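Long-range contacts in beta-mannosidase (Trichoderma harzianum, PDB 4CVU), which hydrolyses beta-mannosides as a family 2 glycoside hydrolase, probably removing terminal beta-linked mannose from the non-reducing ends of oligosaccharides: residues 82-86 with 157-161; 249-253 with 302-307; 309-313 with 346-350. All blocks are in the same frame, centred on the assembly; numbering follows the deposited sequence.

Interaction 1 (82-86 with 157-161); sequences IAAQN and GSVPR. With NAG (2-acetamido-2-deoxy-beta-D-glucopyranose), chain C.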
loop_
_atom_site.group_PDB
_atom_site.type_symbol
_atom_site.label_atom_id
_atom_site.label_comp_id
_atom_site.label_asym_id
_atom_site.label_seq_id
_atom_site.Cartn_x
_atom_site.Cartn_y
_atom_site.Cartn_z
ATOM N N ILE A 82 17.093 9.961 8.474
ATOM C CA ILE A 82 16.715 11.355 8.454
ATOM C C ILE A 82 16.996 11.983 9.801
ATOM O O ILE A 82 17.719 12.980 9.879
ATOM C CB ILE A 82 15.227 11.534 8.043
ATOM C CG1 ILE A 82 15.064 11.179 6.557
ATOM C CG2 ILE A 82 14.772 12.954 8.281
ATOM C CD1 ILE A 82 13.625 10.985 6.096
ATOM N N ALA A 83 16.468 11.402 10.879
ATOM C CA ALA A 83 16.714 11.955 12.218
ATOM C C ALA A 83 18.217 11.960 12.572
ATOM O O ALA A 83 18.646 12.746 13.397
ATOM C CB ALA A 83 15.962 11.142 13.259
ATOM N N ALA A 84 18.975 11.034 12.015
ATOM C CA ALA A 84 20.377 10.900 12.331
ATOM C C ALA A 84 21.311 11.994 11.763
ATOM O O ALA A 84 22.490 11.999 12.079
ATOM C CB ALA A 84 20.867 9.514 11.976
ATOM N N GLN A 85 20.813 12.881 10.906
ATOM C CA GLN A 85 21.634 13.943 10.312
ATOM C C GLN A 85 21.046 15.361 10.358
ATOM O O GLN A 85 19.895 15.544 10.655
ATOM C CB GLN A 85 21.995 13.598 8.888
ATOM C CG GLN A 85 20.846 13.715 7.936
ATOM C CD GLN A 85 21.226 13.288 6.540
ATOM O OE1 GLN A 85 21.863 14.020 5.852
ATOM N NE2 GLN A 85 20.820 12.103 6.134
ATOM N N ASN A 86 21.872 16.362 10.082
ATOM C CA ASN A 86 21.441 17.762 9.957
ATOM C C ASN A 86 20.656 18.095 8.697
ATOM O O ASN A 86 20.911 17.564 7.661
ATOM C CB ASN A 86 22.616 18.742 10.001
ATOM C CG ASN A 86 23.247 18.887 11.380
ATOM O OD1 ASN A 86 23.366 17.945 12.107
ATOM N ND2 ASN A 86 23.659 20.088 11.714
ATOM N N GLY A 157 20.069 20.623 13.777
ATOM C CA GLY A 157 20.848 19.452 14.186
ATOM C C GLY A 157 20.098 18.141 14.138
ATOM O O GLY A 157 18.867 18.101 14.075
ATOM N N SER A 158 20.858 17.052 14.138
ATOM C CA SER A 158 20.357 15.737 14.477
ATOM C C SER A 158 20.188 15.740 15.999
ATOM O O SER A 158 21.156 15.935 16.709
ATOM C CB SER A 158 21.349 14.670 14.067
ATOM O OG SER A 158 20.951 13.400 14.523
ATOM N N VAL A 159 18.945 15.562 16.483
ATOM C CA VAL A 159 18.679 15.690 17.906
ATOM C C VAL A 159 19.229 14.517 18.746
ATOM O O VAL A 159 19.797 14.747 19.827
ATOM C CB VAL A 159 17.203 15.994 18.202
ATOM C CG1 VAL A 159 16.936 16.138 19.695
ATOM C CG2 VAL A 159 16.766 17.278 17.517
ATOM N N PRO A 160 19.066 13.261 18.275
ATOM C CA PRO A 160 19.642 12.110 18.943
ATOM C C PRO A 160 21.146 12.227 19.145
ATOM O O PRO A 160 21.663 11.867 20.195
ATOM C CB PRO A 160 19.374 10.988 17.957
ATOM C CG PRO A 160 18.092 11.356 17.325
ATOM C CD PRO A 160 18.126 12.849 17.215
ATOM N N ARG A 161 21.827 12.708 18.123
ATOM C CA ARG A 161 23.288 12.865 18.181
ATOM C C ARG A 161 23.678 13.891 19.225
ATOM O O ARG A 161 24.578 13.647 20.025
ATOM C CB ARG A 161 23.854 13.280 16.823
ATOM C CG ARG A 161 25.368 13.484 16.847
ATOM C CD ARG A 161 25.964 13.344 15.461
ATOM N NE ARG A 161 25.531 14.438 14.611
ATOM C CZ ARG A 161 25.412 14.381 13.287
ATOM N NH1 ARG A 161 25.660 13.282 12.612
ATOM N NH2 ARG A 161 25.001 15.448 12.637
HETATM C C1 NAG C . 24.281 20.417 12.930
HETATM C C2 NAG C . 25.610 21.137 12.590
HETATM C C3 NAG C . 26.267 21.668 13.856
HETATM C C4 NAG C . 25.291 22.458 14.725
HETATM C C5 NAG C . 23.946 21.707 14.903
HETATM C C6 NAG C . 22.881 22.569 15.617
HETATM C C7 NAG C . 26.719 20.326 10.591
HETATM C C8 NAG C . 27.679 19.374 9.941
HETATM N N2 NAG C . 26.537 20.241 11.906
HETATM O O3 NAG C . 27.365 22.484 13.476
HETATM O O4 NAG C . 25.895 22.648 15.996
HETATM O O5 NAG C . 23.430 21.287 13.652
HETATM O O6 NAG C . 22.399 23.614 14.788
HETATM O O7 NAG C . 26.135 21.139 9.908
HETATM O O HOH W 1 16.990 14.758 14.483
HETATM O O HOH W 2 17.654 16.091 12.156
HETATM O O HOH W 3 23.694 17.018 14.841
#
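Ser158 turns OG away from its own backbone N (chi1 173°), which brings the hydroxyl to the backbone carbonyl of Ala83, while Asn86, with CG opposite its carbonyl carbon (chi1 -72°), brings OD1 close to Ser158 N. Ser158 OG donates to Ala83 O at 2.6 Å, meeting a lone pair in the carbonyl plane. A water bound to the same Ala83 O accepts the N-H of Val159, the first residue of helix 159-168, which Ser158 precedes as N-cap residue. With an alanine here the hydroxyl is gone, and Ala83 O would probably lose its direct protein donor, leaving this carbonyl tied to the start of helix 159-168 mainly through water.

Asn86 OD1 takes a weak bond from Ser158 N, 3.3 Å away, and a second water donates to Asn86 OD1 and accepts from Ser158 N and Arg161 NE. The Arg161 guanidinium has Asn86 OD1 at its edge; its NH2 is salt-bridged to Glu43, which also receives Asn86 N. Asn86 ND2 is bonded to NAG C1 and still donates to Asn155. Glycine suits position 157, where CA lies 3.2 Å from NAG O5. The arrangement is an N-glycosylation site at neighbouring strand ends of the galactose-binding-like domain of family 2 enzymes.

Interaction 2 (249-253 with 302-307); sequences TAPWV and SVTIDA. With CD (cadmium ion), chain B.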
loop_
_atom_site.group_PDB
_atom_site.type_symbol
_atom_site.label_atom_id
_atom_site.label_comp_id
_atom_site.label_asym_id
_atom_site.label_seq_id
_atom_site.Cartn_x
_atom_site.Cartn_y
_atom_site.Cartn_z
ATOM N N THR A 249 -19.069 37.647 43.540
ATOM C CA THR A 249 -19.779 38.932 43.608
ATOM C C THR A 249 -18.851 40.133 43.343
ATOM O O THR A 249 -19.309 41.248 43.258
ATOM C CB THR A 249 -20.452 39.158 44.992
ATOM O OG1 THR A 249 -19.461 39.479 45.955
ATOM C CG2 THR A 249 -21.237 37.943 45.464
ATOM N N ALA A 250 -17.549 39.886 43.206
ATOM C CA ALA A 250 -16.549 40.924 43.105
ATOM C C ALA A 250 -16.379 41.455 41.691
ATOM O O ALA A 250 -16.754 40.794 40.732
ATOM C CB ALA A 250 -15.217 40.414 43.637
ATOM N N PRO A 251 -15.820 42.666 41.563
ATOM C CA PRO A 251 -15.569 43.212 40.219
ATOM C C PRO A 251 -14.485 42.463 39.417
ATOM O O PRO A 251 -13.607 41.816 39.995
ATOM C CB PRO A 251 -15.141 44.669 40.489
ATOM C CG PRO A 251 -14.774 44.727 41.932
ATOM C CD PRO A 251 -15.528 43.639 42.632
ATOM N N TRP A 252 -14.565 42.565 38.098
ATOM C CA TRP A 252 -13.558 41.953 37.217
ATOM C C TRP A 252 -12.349 42.872 37.116
ATOM O O TRP A 252 -12.510 44.082 37.042
ATOM C CB TRP A 252 -14.140 41.703 35.824
ATOM C CG TRP A 252 -15.125 40.593 35.785
ATOM C CD1 TRP A 252 -16.483 40.699 35.695
ATOM C CD2 TRP A 252 -14.832 39.198 35.826
ATOM N NE1 TRP A 252 -17.058 39.444 35.678
ATOM C CE2 TRP A 252 -16.063 38.508 35.770
ATOM C CE3 TRP A 252 -13.647 38.459 35.915
ATOM C CZ2 TRP A 252 -16.139 37.117 35.790
ATOM C CZ3 TRP A 252 -13.728 37.077 35.939
ATOM C CH2 TRP A 252 -14.959 36.419 35.880
ATOM N N VAL A 253 -11.145 42.313 37.161
ATOM C CA VAL A 253 -9.950 43.067 36.833
ATOM C C VAL A 253 -9.434 42.514 35.517
ATOM O O VAL A 253 -9.283 41.290 35.375
ATOM C CB VAL A 253 -8.853 42.947 37.900
ATOM C CG1 VAL A 253 -7.638 43.792 37.511
ATOM C CG2 VAL A 253 -9.370 43.361 39.269
ATOM N N SER A 302 -3.763 47.884 33.977
ATOM C CA SER A 302 -5.004 47.197 34.315
ATOM C C SER A 302 -6.202 48.119 34.403
ATOM O O SER A 302 -6.066 49.342 34.435
ATOM C CB SER A 302 -4.863 46.420 35.621
ATOM O OG SER A 302 -5.022 47.245 36.739
ATOM N N VAL A 303 -7.381 47.514 34.458
ATOM C CA VAL A 303 -8.626 48.254 34.642
ATOM C C VAL A 303 -9.643 47.380 35.346
ATOM O O VAL A 303 -9.644 46.160 35.171
ATOM C CB VAL A 303 -9.199 48.759 33.302
ATOM C CG1 VAL A 303 -9.611 47.633 32.393
ATOM C CG2 VAL A 303 -10.386 49.683 33.539
ATOM N N THR A 304 -10.497 47.986 36.156
ATOM C CA THR A 304 -11.489 47.224 36.920
ATOM C C THR A 304 -12.880 47.508 36.361
ATOM O O THR A 304 -13.165 48.635 36.031
ATOM C CB THR A 304 -11.363 47.557 38.417
ATOM O OG1 THR A 304 -10.026 47.265 38.803
ATOM C CG2 THR A 304 -12.325 46.741 39.295
ATOM N N ILE A 305 -13.715 46.474 36.246
ATOM C CA ILE A 305 -15.061 46.564 35.647
ATOM C C ILE A 305 -16.144 46.000 36.578
ATOM O O ILE A 305 -15.926 44.984 37.241
ATOM C CB ILE A 305 -15.116 45.838 34.296
ATOM C CG1 ILE A 305 -14.046 46.387 33.344
ATOM C CG2 ILE A 305 -16.496 45.966 33.673
ATOM C CD1 ILE A 305 -13.933 45.652 32.009
ATOM N N ASP A 306 -17.301 46.652 36.612
ATOM C CA ASP A 306 -18.348 46.261 37.534
ATOM C C ASP A 306 -18.767 44.830 37.240
ATOM O O ASP A 306 -18.966 44.459 36.085
ATOM C CB ASP A 306 -19.549 47.196 37.385
ATOM C CG ASP A 306 -20.600 46.978 38.442
ATOM O OD1 ASP A 306 -20.613 45.880 39.067
ATOM O OD2 ASP A 306 -21.415 47.930 38.634
ATOM N N ALA A 307 -18.909 44.055 38.309
ATOM C CA ALA A 307 -19.329 42.654 38.223
ATOM C C ALA A 307 -20.587 42.457 37.381
ATOM O O ALA A 307 -20.789 41.405 36.800
ATOM C CB ALA A 307 -19.543 42.089 39.616
HETATM CD CD CD B . -22.823 46.546 39.886
HETATM O O HOH W 4 -20.055 39.455 35.210
HETATM O O HOH W 5 -24.013 44.478 40.271
#
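Trp252 and Ile305 exchange both of their backbone hydrogen bonds. Ile305 N reaches Trp252 O at 2.8 Å in a nearly straight bond (167° at the hydrogen), whereas Trp252 N meets Ile305 O at 2.9 Å with more bend (141°). Next along the ladder, Val253 and Thr304 form a non-hydrogen-bonded pair, where CA-H...O contacts take over: Thr304 CA approaches Trp252 O at 3.3 Å, and Val253 CA faces Val303 O. Beside the hydrogen-bonded pair a water accepts from Trp252 NE1, lying in plane at the indole edge, and donates to Ala307 O, beyond the end of strand 298-305.

This is the antiparallel pairing of strands 252-261 and 298-305 in the sheet of the immunoglobulin-like domain of family 2 hydrolases. Trp252 and Ile305 share one face of the sheet, where bulky apolar groups suit the buried interior: the indole meets Phe348 edge-to-face and also rests on Pro310 and Leu312. Val253 and Thr304 lie on the other face, which is less enclosed at the threonine.

There Thr304 CG2 packs 3.7 Å from Pro251 CB, put there by a chi1 of -57° that sends the methyl opposite the backbone N. Pro251 CB also abuts Ile305 O at 3.4 Å. Ala307, with only a methyl, brings CB to 3.3 Å from Ala250 O. On the exposed side Asp306 grips a cadmium ion with both carboxylate oxygens, OD2 at 2.3 Å being the shorter bond, and a water is a further ligand.

Interaction 3 (309-313 with 346-350); sequences KPKLW and VGFRT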
loop_
_atom_site.group_PDB
_atom_site.type_symbol
_atom_site.label_atom_id
_atom_site.label_comp_id
_atom_site.label_asym_id
_atom_site.label_seq_id
_atom_site.Cartn_x
_atom_site.Cartn_y
_atom_site.Cartn_z
ATOM N N LYS A 309 -21.430 44.031 34.572
ATOM C CA LYS A 309 -21.357 44.403 33.145
ATOM C C LYS A 309 -21.116 43.204 32.183
ATOM O O LYS A 309 -21.884 42.985 31.259
ATOM C CB LYS A 309 -20.325 45.510 32.916
ATOM N N PRO A 310 -20.044 42.434 32.395
ATOM C CA PRO A 310 -19.738 41.390 31.398
ATOM C C PRO A 310 -20.576 40.124 31.549
ATOM O O PRO A 310 -20.771 39.655 32.660
ATOM C CB PRO A 310 -18.260 41.070 31.657
ATOM C CG PRO A 310 -17.815 41.959 32.771
ATOM C CD PRO A 310 -19.040 42.472 33.463
ATOM N N LYS A 311 -21.060 39.600 30.421
ATOM C CA LYS A 311 -21.733 38.311 30.373
ATOM C C LYS A 311 -20.728 37.146 30.443
ATOM O O LYS A 311 -19.666 37.216 29.834
ATOM C CB LYS A 311 -22.553 38.215 29.097
ATOM C CG LYS A 311 -23.745 39.161 29.075
ATOM C CD LYS A 311 -24.475 39.068 27.756
ATOM C CE LYS A 311 -25.595 40.085 27.678
ATOM N NZ LYS A 311 -26.810 39.467 27.071
ATOM N N LEU A 312 -21.067 36.106 31.208
ATOM C CA LEU A 312 -20.128 35.031 31.534
ATOM C C LEU A 312 -19.946 33.974 30.423
ATOM O O LEU A 312 -20.869 33.643 29.699
ATOM C CB LEU A 312 -20.504 34.349 32.859
ATOM C CG LEU A 312 -20.569 35.236 34.106
ATOM C CD1 LEU A 312 -20.687 34.407 35.376
ATOM C CD2 LEU A 312 -19.358 36.131 34.211
ATOM N N TRP A 313 -18.726 33.492 30.298
ATOM C CA TRP A 313 -18.414 32.332 29.470
ATOM C C TRP A 313 -18.695 31.068 30.270
ATOM O O TRP A 313 -18.339 30.975 31.453
ATOM C CB TRP A 313 -16.949 32.389 29.046
ATOM C CG TRP A 313 -16.464 31.281 28.110
ATOM C CD1 TRP A 313 -16.350 31.354 26.746
ATOM C CD2 TRP A 313 -15.972 29.973 28.482
ATOM N NE1 TRP A 313 -15.839 30.160 26.243
ATOM C CE2 TRP A 313 -15.590 29.309 27.289
ATOM C CE3 TRP A 313 -15.838 29.291 29.700
ATOM C CZ2 TRP A 313 -15.095 28.008 27.285
ATOM C CZ3 TRP A 313 -15.307 27.982 29.683
ATOM C CH2 TRP A 313 -14.961 27.369 28.491
ATOM N N VAL A 346 -11.202 37.115 24.283
ATOM C CA VAL A 346 -11.205 36.712 25.693
ATOM C C VAL A 346 -12.592 36.342 26.223
ATOM O O VAL A 346 -13.592 36.601 25.591
ATOM C CB VAL A 346 -10.600 37.843 26.579
ATOM C CG1 VAL A 346 -9.209 38.206 26.087
ATOM C CG2 VAL A 346 -11.480 39.093 26.589
ATOM N N GLY A 347 -12.630 35.763 27.418
ATOM C CA GLY A 347 -13.881 35.478 28.118
ATOM C C GLY A 347 -13.809 35.902 29.576
ATOM O O GLY A 347 -12.716 35.968 30.169
ATOM N N PHE A 348 -14.970 36.207 30.140
ATOM C CA PHE A 348 -15.106 36.494 31.548
ATOM C C PHE A 348 -15.645 35.264 32.226
ATOM O O PHE A 348 -16.811 34.928 32.072
ATOM C CB PHE A 348 -16.040 37.696 31.779
ATOM C CG PHE A 348 -15.445 38.994 31.359
ATOM C CD1 PHE A 348 -15.518 39.410 30.040
ATOM C CD2 PHE A 348 -14.797 39.812 32.288
ATOM C CE1 PHE A 348 -14.959 40.625 29.657
ATOM C CE2 PHE A 348 -14.233 41.009 31.913
ATOM C CZ PHE A 348 -14.314 41.418 30.597
ATOM N N ARG A 349 -14.754 34.571 32.932
ATOM C CA ARG A 349 -15.133 33.447 33.772
ATOM C C ARG A 349 -14.037 33.091 34.745
ATOM O O ARG A 349 -12.890 33.489 34.581
ATOM C CB ARG A 349 -15.518 32.198 32.941
ATOM C CG ARG A 349 -14.597 31.859 31.777
ATOM C CD ARG A 349 -13.399 31.019 32.175
ATOM N NE ARG A 349 -12.282 31.866 32.549
ATOM C CZ ARG A 349 -11.005 31.535 32.404
ATOM N NH1 ARG A 349 -10.663 30.377 31.869
ATOM N NH2 ARG A 349 -10.068 32.391 32.791
ATOM N N THR A 350 -14.422 32.368 35.781
ATOM C CA THR A 350 -13.473 31.820 36.731
ATOM C C THR A 350 -13.449 30.324 36.525
ATOM O O THR A 350 -14.508 29.701 36.337
ATOM C CB THR A 350 -13.835 32.136 38.200
ATOM O OG1 THR A 350 -15.063 31.513 38.545
ATOM C CG2 THR A 350 -13.905 33.660 38.426
HETATM O O HOH W 6 -17.405 36.203 28.750
#
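Pro310 and Phe348 meet in a CH-pi contact: Pro310 CB stands over the face of the phenyl ring, 3.6 Å from its centroid and 14° off the normal. The pyrrolidine crosses the ring at about a right angle, with CG nearest CD2 and CE2. Proline suits the place because its compact, rigid ring can set its CB and CG hydrogens against an aromatic face. Phe348 holds CG opposite its carbonyl carbon, which sets the ring beside Pro310, and a chi2 of 84° turns its face to the proline.

Among the polar contacts, Trp313 N donates to Phe348 O at 3.0 Å. The bond is almost straight at the hydrogen (167°), although the donor is tilted out of the carbonyl plane. Leu312 CA adds a CA-H...O contact to the same oxygen, at 3.4 Å. A single water completes the backbone link, donating to Lys311 O at 2.7 Å and accepting from Phe348 N at 2.8 Å; it also lies at the edge of the Phe348 ring.

Neither segment is regular here. Residues 310-313 run extended in a polyproline II-like course, while 346-350 leads from strand 340-346 of the immunoglobulin-like sheet to strand 351-354, in the sheet system of the catalytic barrel. The contact therefore sits at the junction of the two domains, and Trp313 reaches across it, with NE1 hydrogen-bonded to the backbone carbonyl of Asp437.

The apolar packing includes Leu312, whose CD2 lies 4.4 Å from Phe348 CB. At Gly347 the absence of a side chain fits the closeness of Trp313 CB. Arg349 runs alongside the indole, its CG 3.5 Å from Trp313 CE3 in the conformer given, but the course of its outer chain is doubtful because two conformers were modelled.

In the fold
Interactions 2 and 3 belong to one immunoglobulin-like domain and touch: Trp252 of 249-253 lies against Pro310, Leu312, Phe348 and the backbone of Arg349, so the indole joins the face of the sheet to the loops of interaction 3. Interaction 1 is separate, its centre about 51 Å from that of interaction 2, in the galactose-binding-like domain. Interactions 1 and 3 are largely buried, whereas interaction 2 is partly so and ends at a surface cadmium ion. Chemistry follows place: a serine hydroxyl, waters and a glycosylated asparagine join a loop to the start of a helix in interaction 1, a regular strand ladder carries interaction 2, and a proline-aromatic contact and a single direct backbone bond carry interaction 3.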